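Local coordinates for helicase-like protein (Bacteroides thetaiotaomicron, PDB 2FG1), which is a macro-domain protein of uncertain role that probably removes ADP-ribose from thymidine in modified DNA by hydrolysis, at residues A13-I27 with F113-G127. Sequence-based numbering, arbitrary orientation.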
loop_
_atom_site.group_PDB
_atom_site.type_symbol
_atom_site.label_atom_id
_atom_site.label_comp_id
_atom_site.label_asym_id
_atom_site.label_seq_id
_atom_site.Cartn_x
_atom_site.Cartn_y
_atom_site.Cartn_z
ATOM N N ALA A 13 -6.361 1.701 9.283
ATOM C CA ALA A 13 -6.231 0.568 8.374
ATOM C C ALA A 13 -5.487 -0.609 9.011
ATOM O O ALA A 13 -5.569 -1.732 8.508
ATOM C CB ALA A 13 -5.572 0.988 7.066
ATOM N N THR A 14 -4.785 -0.371 10.123
ATOM C CA THR A 14 -4.135 -1.489 10.837
ATOM C C THR A 14 -5.131 -2.276 11.686
ATOM O O THR A 14 -4.772 -3.313 12.265
ATOM C CB THR A 14 -2.916 -1.063 11.698
ATOM O OG1 THR A 14 -3.356 -0.273 12.802
ATOM C CG2 THR A 14 -1.907 -0.279 10.871
ATOM N N ALA A 15 -6.374 -1.787 11.757
ATOM C CA ALA A 15 -7.465 -2.501 12.410
ATOM C C ALA A 15 -8.593 -2.697 11.388
ATOM O O ALA A 15 -9.664 -2.092 11.507
ATOM C CB ALA A 15 -7.961 -1.730 13.627
ATOM N N PRO A 16 -8.342 -3.507 10.346
ATOM C CA PRO A 16 -9.281 -3.549 9.216
ATOM C C PRO A 16 -10.605 -4.238 9.531
ATOM O O PRO A 16 -10.649 -5.192 10.322
ATOM C CB PRO A 16 -8.511 -4.332 8.159
ATOM C CG PRO A 16 -7.599 -5.233 8.958
ATOM C CD PRO A 16 -7.178 -4.391 10.126
ATOM N N ILE A 17 -11.674 -3.740 8.920
ATOM C CA ILE A 17 -13.028 -4.229 9.171
ATOM C C ILE A 17 -13.344 -5.516 8.424
ATOM O O ILE A 17 -12.612 -5.931 7.529
ATOM C CB ILE A 17 -14.096 -3.169 8.778
ATOM C CG1 ILE A 17 -14.107 -2.946 7.261
ATOM C CG2 ILE A 17 -13.879 -1.877 9.576
ATOM C CD1 ILE A 17 -15.351 -2.235 6.716
ATOM N N GLY A 18 -14.466 -6.122 8.793
ATOM C CA GLY A 18 -15.071 -7.174 7.990
ATOM C C GLY A 18 -14.443 -8.522 8.223
ATOM O O GLY A 18 -13.770 -8.751 9.228
ATOM N N SER A 19 -14.669 -9.413 7.268
ATOM C CA SER A 19 -14.309 -10.811 7.418
ATOM C C SER A 19 -13.425 -11.258 6.264
ATOM O O SER A 19 -13.129 -10.485 5.346
ATOM C CB SER A 19 -15.576 -11.664 7.460
ATOM O OG SER A 19 -16.304 -11.511 6.256
ATOM N N GLY A 20 -12.997 -12.517 6.331
ATOM C CA GLY A 20 -12.213 -13.118 5.263
ATOM C C GLY A 20 -10.747 -12.725 5.289
ATOM O O GLY A 20 -10.261 -12.122 6.260
ATOM N N VAL A 21 -10.045 -13.080 4.220
ATOM C CA VAL A 21 -8.634 -12.758 4.087
ATOM C C VAL A 21 -8.501 -11.277 3.710
ATOM O O VAL A 21 -9.248 -10.764 2.869
ATOM C CB VAL A 21 -7.946 -13.669 3.033
ATOM C CG1 VAL A 21 -6.465 -13.372 2.947
ATOM C CG2 VAL A 21 -8.153 -15.154 3.364
ATOM N N LYS A 22 -7.557 -10.590 4.345
ATOM C CA LYS A 22 -7.396 -9.143 4.182
ATOM C C LYS A 22 -5.950 -8.797 3.861
ATOM O O LYS A 22 -5.025 -9.410 4.408
ATOM C CB LYS A 22 -7.814 -8.414 5.463
ATOM C CG LYS A 22 -9.214 -8.752 5.986
ATOM C CD LYS A 22 -9.426 -8.210 7.400
ATOM C CE LYS A 22 -10.702 -8.737 8.025
ATOM N NZ LYS A 22 -10.987 -8.031 9.303
ATOM N N VAL A 23 -5.763 -7.813 2.988
ATOM C CA VAL A 23 -4.432 -7.297 2.649
ATOM C C VAL A 23 -4.420 -5.801 2.929
ATOM O O VAL A 23 -5.217 -5.042 2.342
ATOM C CB VAL A 23 -4.068 -7.559 1.169
ATOM C CG1 VAL A 23 -2.680 -7.019 0.850
ATOM C CG2 VAL A 23 -4.121 -9.057 0.854
ATOM N N ILE A 24 -3.536 -5.377 3.828
ATOM C CA ILE A 24 -3.338 -3.953 4.104
ATOM C C ILE A 24 -2.246 -3.456 3.165
ATOM O O ILE A 24 -1.110 -3.955 3.211
ATOM C CB ILE A 24 -2.895 -3.735 5.561
ATOM C CG1 ILE A 24 -3.991 -4.176 6.530
ATOM C CG2 ILE A 24 -2.525 -2.259 5.816
ATOM C CD1 ILE A 24 -3.487 -4.413 7.948
ATOM N N THR A 25 -2.566 -2.485 2.315
ATOM C CA THR A 25 -1.626 -1.986 1.312
ATOM C C THR A 25 -1.152 -0.596 1.682
ATOM O O THR A 25 -1.964 0.258 2.032
ATOM C CB THR A 25 -2.269 -1.893 -0.086
ATOM O OG1 THR A 25 -3.407 -1.019 -0.032
ATOM C CG2 THR A 25 -2.724 -3.245 -0.582
ATOM N N HIS A 26 0.150 -0.340 1.564
ATOM C CA HIS A 26 0.661 1.009 1.804
ATOM C C HIS A 26 1.895 1.255 0.939
ATOM O O HIS A 26 2.505 0.319 0.430
ATOM C CB HIS A 26 0.939 1.209 3.298
ATOM C CG HIS A 26 2.119 0.441 3.778
ATOM N ND1 HIS A 26 3.244 1.062 4.267
ATOM C CD2 HIS A 26 2.382 -0.888 3.770
ATOM C CE1 HIS A 26 4.149 0.144 4.565
ATOM N NE2 HIS A 26 3.654 -1.045 4.266
ATOM N N ILE A 27 2.230 2.527 0.759
ATOM C CA ILE A 27 3.307 2.934 -0.138
ATOM C C ILE A 27 4.600 3.161 0.628
ATOM O O ILE A 27 4.670 3.999 1.550
ATOM C CB ILE A 27 2.940 4.205 -0.932
ATOM C CG1 ILE A 27 1.744 3.936 -1.858
ATOM C CG2 ILE A 27 4.139 4.676 -1.758
ATOM C CD1 ILE A 27 1.168 5.195 -2.520
ATOM N N PHE A 113 -2.500 -11.134 -6.269
ATOM C CA PHE A 113 -2.384 -11.746 -4.947
ATOM C C PHE A 113 -3.754 -11.850 -4.259
ATOM O O PHE A 113 -4.110 -12.904 -3.704
ATOM C CB PHE A 113 -1.398 -10.936 -4.092
ATOM C CG PHE A 113 -1.155 -11.506 -2.716
ATOM C CD1 PHE A 113 -0.050 -12.312 -2.473
ATOM C CD2 PHE A 113 -2.006 -11.208 -1.659
ATOM C CE1 PHE A 113 0.192 -12.827 -1.191
ATOM C CE2 PHE A 113 -1.782 -11.729 -0.376
ATOM C CZ PHE A 113 -0.681 -12.535 -0.147
ATOM N N THR A 114 -4.503 -10.756 -4.318
ATOM C CA THR A 114 -5.795 -10.658 -3.682
ATOM C C THR A 114 -6.786 -11.646 -4.326
ATOM O O THR A 114 -7.513 -12.340 -3.617
ATOM C CB THR A 114 -6.254 -9.181 -3.722
ATOM O OG1 THR A 114 -5.348 -8.396 -2.923
ATOM C CG2 THR A 114 -7.647 -9.009 -3.212
ATOM N N ILE A 115 -6.772 -11.738 -5.655
ATOM C CA ILE A 115 -7.620 -12.689 -6.387
ATOM C C ILE A 115 -7.286 -14.122 -5.932
ATOM O O ILE A 115 -8.184 -14.892 -5.574
ATOM C CB ILE A 115 -7.488 -12.547 -7.907
ATOM C CG1 ILE A 115 -8.160 -11.250 -8.370
ATOM C CG2 ILE A 115 -8.162 -13.751 -8.600
ATOM C CD1 ILE A 115 -7.766 -10.811 -9.787
ATOM N N ALA A 116 -6.001 -14.446 -5.885
ATOM C CA ALA A 116 -5.561 -15.801 -5.523
ATOM C C ALA A 116 -5.985 -16.177 -4.102
ATOM O O ALA A 116 -6.346 -17.328 -3.837
ATOM C CB ALA A 116 -4.069 -15.915 -5.672
ATOM N N HIS A 117 -5.954 -15.191 -3.203
ATOM C CA HIS A 117 -6.266 -15.445 -1.797
ATOM C C HIS A 117 -7.707 -15.102 -1.413
ATOM O O HIS A 117 -8.079 -15.197 -0.234
ATOM C CB HIS A 117 -5.241 -14.752 -0.895
ATOM C CG HIS A 117 -3.873 -15.347 -0.993
ATOM N ND1 HIS A 117 -2.923 -14.892 -1.882
ATOM C CD2 HIS A 117 -3.308 -16.390 -0.339
ATOM C CE1 HIS A 117 -1.825 -15.617 -1.757
ATOM N NE2 HIS A 117 -2.033 -16.531 -0.827
ATOM N N LYS A 118 -8.522 -14.740 -2.404
ATOM C CA LYS A 118 -9.933 -14.365 -2.192
ATOM C C LYS A 118 -10.033 -13.260 -1.137
ATOM O O LYS A 118 -10.910 -13.291 -0.259
ATOM C CB LYS A 118 -10.780 -15.588 -1.809
ATOM C CG LYS A 118 -10.724 -16.713 -2.839
ATOM C CD LYS A 118 -11.589 -17.898 -2.425
ATOM C CE LYS A 118 -11.482 -19.034 -3.443
ATOM N NZ LYS A 118 -11.807 -18.563 -4.826
ATOM N N ALA A 119 -9.136 -12.285 -1.249
ATOM C CA ALA A 119 -8.958 -11.283 -0.213
ATOM C C ALA A 119 -9.587 -9.949 -0.563
ATOM O O ALA A 119 -9.944 -9.693 -1.714
ATOM C CB ALA A 119 -7.489 -11.111 0.082
ATOM N N SER A 120 -9.712 -9.106 0.455
ATOM C CA SER A 120 -10.093 -7.699 0.282
ATOM C C SER A 120 -8.907 -6.815 0.641
ATOM O O SER A 120 -7.957 -7.256 1.290
ATOM C CB SER A 120 -11.275 -7.365 1.182
ATOM O OG SER A 120 -10.971 -7.638 2.542
ATOM N N VAL A 121 -8.969 -5.561 0.200
ATOM C CA VAL A 121 -7.892 -4.585 0.390
ATOM C C VAL A 121 -8.309 -3.491 1.364
ATOM O O VAL A 121 -9.455 -3.019 1.344
ATOM C CB VAL A 121 -7.450 -4.009 -0.968
ATOM C CG1 VAL A 121 -6.529 -2.794 -0.821
ATOM C CG2 VAL A 121 -6.743 -5.089 -1.774
ATOM N N HIS A 122 -7.360 -3.108 2.214
ATOM C CA HIS A 122 -7.568 -2.147 3.283
ATOM C C HIS A 122 -6.400 -1.186 3.271
ATOM O O HIS A 122 -5.247 -1.620 3.245
ATOM C CB HIS A 122 -7.682 -2.899 4.608
ATOM C CG HIS A 122 -8.828 -3.852 4.608
ATOM N ND1 HIS A 122 -10.064 -3.519 5.113
ATOM C CD2 HIS A 122 -8.958 -5.076 4.044
ATOM C CE1 HIS A 122 -10.899 -4.524 4.907
ATOM N NE2 HIS A 122 -10.253 -5.477 4.254
HETATM N N MSE A 123 -6.674 0.115 3.276
HETATM C CA MSE A 123 -5.584 1.064 3.096
HETATM C C MSE A 123 -5.847 2.395 3.747
HETATM O O MSE A 123 -6.990 2.809 3.879
HETATM C CB MSE A 123 -5.318 1.282 1.603
HETATM C CG MSE A 123 -6.486 1.912 0.837
HETATM SE SE MSE A 123 -6.048 2.473 -0.931
HETATM C CE MSE A 123 -5.952 0.790 -1.819
ATOM N N PRO A 124 -4.768 3.110 4.110
ATOM C CA PRO A 124 -4.925 4.531 4.419
ATOM C C PRO A 124 -5.107 5.309 3.103
ATOM O O PRO A 124 -5.209 4.688 2.029
ATOM C CB PRO A 124 -3.593 4.875 5.097
ATOM C CG PRO A 124 -2.602 3.976 4.382
ATOM C CD PRO A 124 -3.355 2.672 4.168
ATOM N N ARG A 125 -5.172 6.642 3.179
ATOM C CA ARG A 125 -5.217 7.465 1.962
ATOM C C ARG A 125 -3.824 7.499 1.355
ATOM O O ARG A 125 -3.063 8.456 1.516
ATOM C CB ARG A 125 -5.701 8.894 2.245
ATOM C CG ARG A 125 -7.074 8.988 2.881
ATOM C CD ARG A 125 -7.595 10.421 2.891
ATOM N NE ARG A 125 -8.151 10.803 1.595
ATOM C CZ ARG A 125 -9.412 10.594 1.217
ATOM N NH1 ARG A 125 -9.814 10.984 0.022
ATOM N NH2 ARG A 125 -10.275 9.993 2.023
ATOM N N ILE A 126 -3.481 6.409 0.665
ATOM C CA ILE A 126 -2.111 6.180 0.191
ATOM C C ILE A 126 -1.632 7.313 -0.725
ATOM O O ILE A 126 -2.350 7.773 -1.616
ATOM C CB ILE A 126 -1.930 4.791 -0.484
ATOM C CG1 ILE A 126 -2.824 4.651 -1.730
ATOM C CG2 ILE A 126 -2.187 3.645 0.525
ATOM C CD1 ILE A 126 -2.529 3.402 -2.558
ATOM N N GLY A 127 -0.417 7.775 -0.470
ATOM C CA GLY A 127 0.197 8.877 -1.234
ATOM C C GLY A 127 -0.088 10.295 -0.763
ATOM O O GLY A 127 0.618 11.228 -1.160
HETATM O O HOH W 1 -12.640 -7.434 5.216
HETATM O O HOH W 2 -11.908 -10.190 2.937
HETATM O O HOH W 3 -11.617 -14.402 2.168
#
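Val-23 and Val-121 pair in register where strands 22-27 and 120-123 run parallel, side by side in the central sheet of the macro-domain fold. Four backbone bonds join the strands in alternation: Ser-120 N to Val-21 O, Val-23 N to Ser-120 O, His-122 N to Val-23 O and Thr-25 N to His-122 O.

The side chain of His-122 lies on the same sheet face as Lys-22, Ile-24 and Ser-120. Its CB lies 3.9 Å from Pro-16 CB. CG stands beside the backbone N (chi1 -60°), which brings the ring under the 13-21 loop. Pro-16 CB sits over one ring face, nearest ND1 at 3.5 Å, in a CH-pi contact. ND1 bonds to Tyr-156 OH of strand 153-157. His-122 CD2 meets Lys-22 CB at 3.8 Å. His-122 CE1 reaches Ile-17 O at 3.4 Å. At the tip, His-122 NE2 donates to Ser-120 OG at 2.8 Å, with the oxygen 16° out of the ring plane. With alanine in place of this histidine, Ser-120 OG and Tyr-156 OH would probably lose their ring partner, and a gap would be likely to open beneath Pro-16.

In one of its two conformers, the extended Lys-22 chain carries NZ to Pro-16 O and Gly-18 O, above both carbonyl planes.

On the opposite face, Val-23 CG2 touches the edge of the Phe-113 ring at CE2, 3.8 Å away, where the end of helix 100-117 meets the sheet. Further along, Thr-25 OG1 is buried with no polar partner; it rests 3.4 Å from CB of Met-123, which is a selenomethionine.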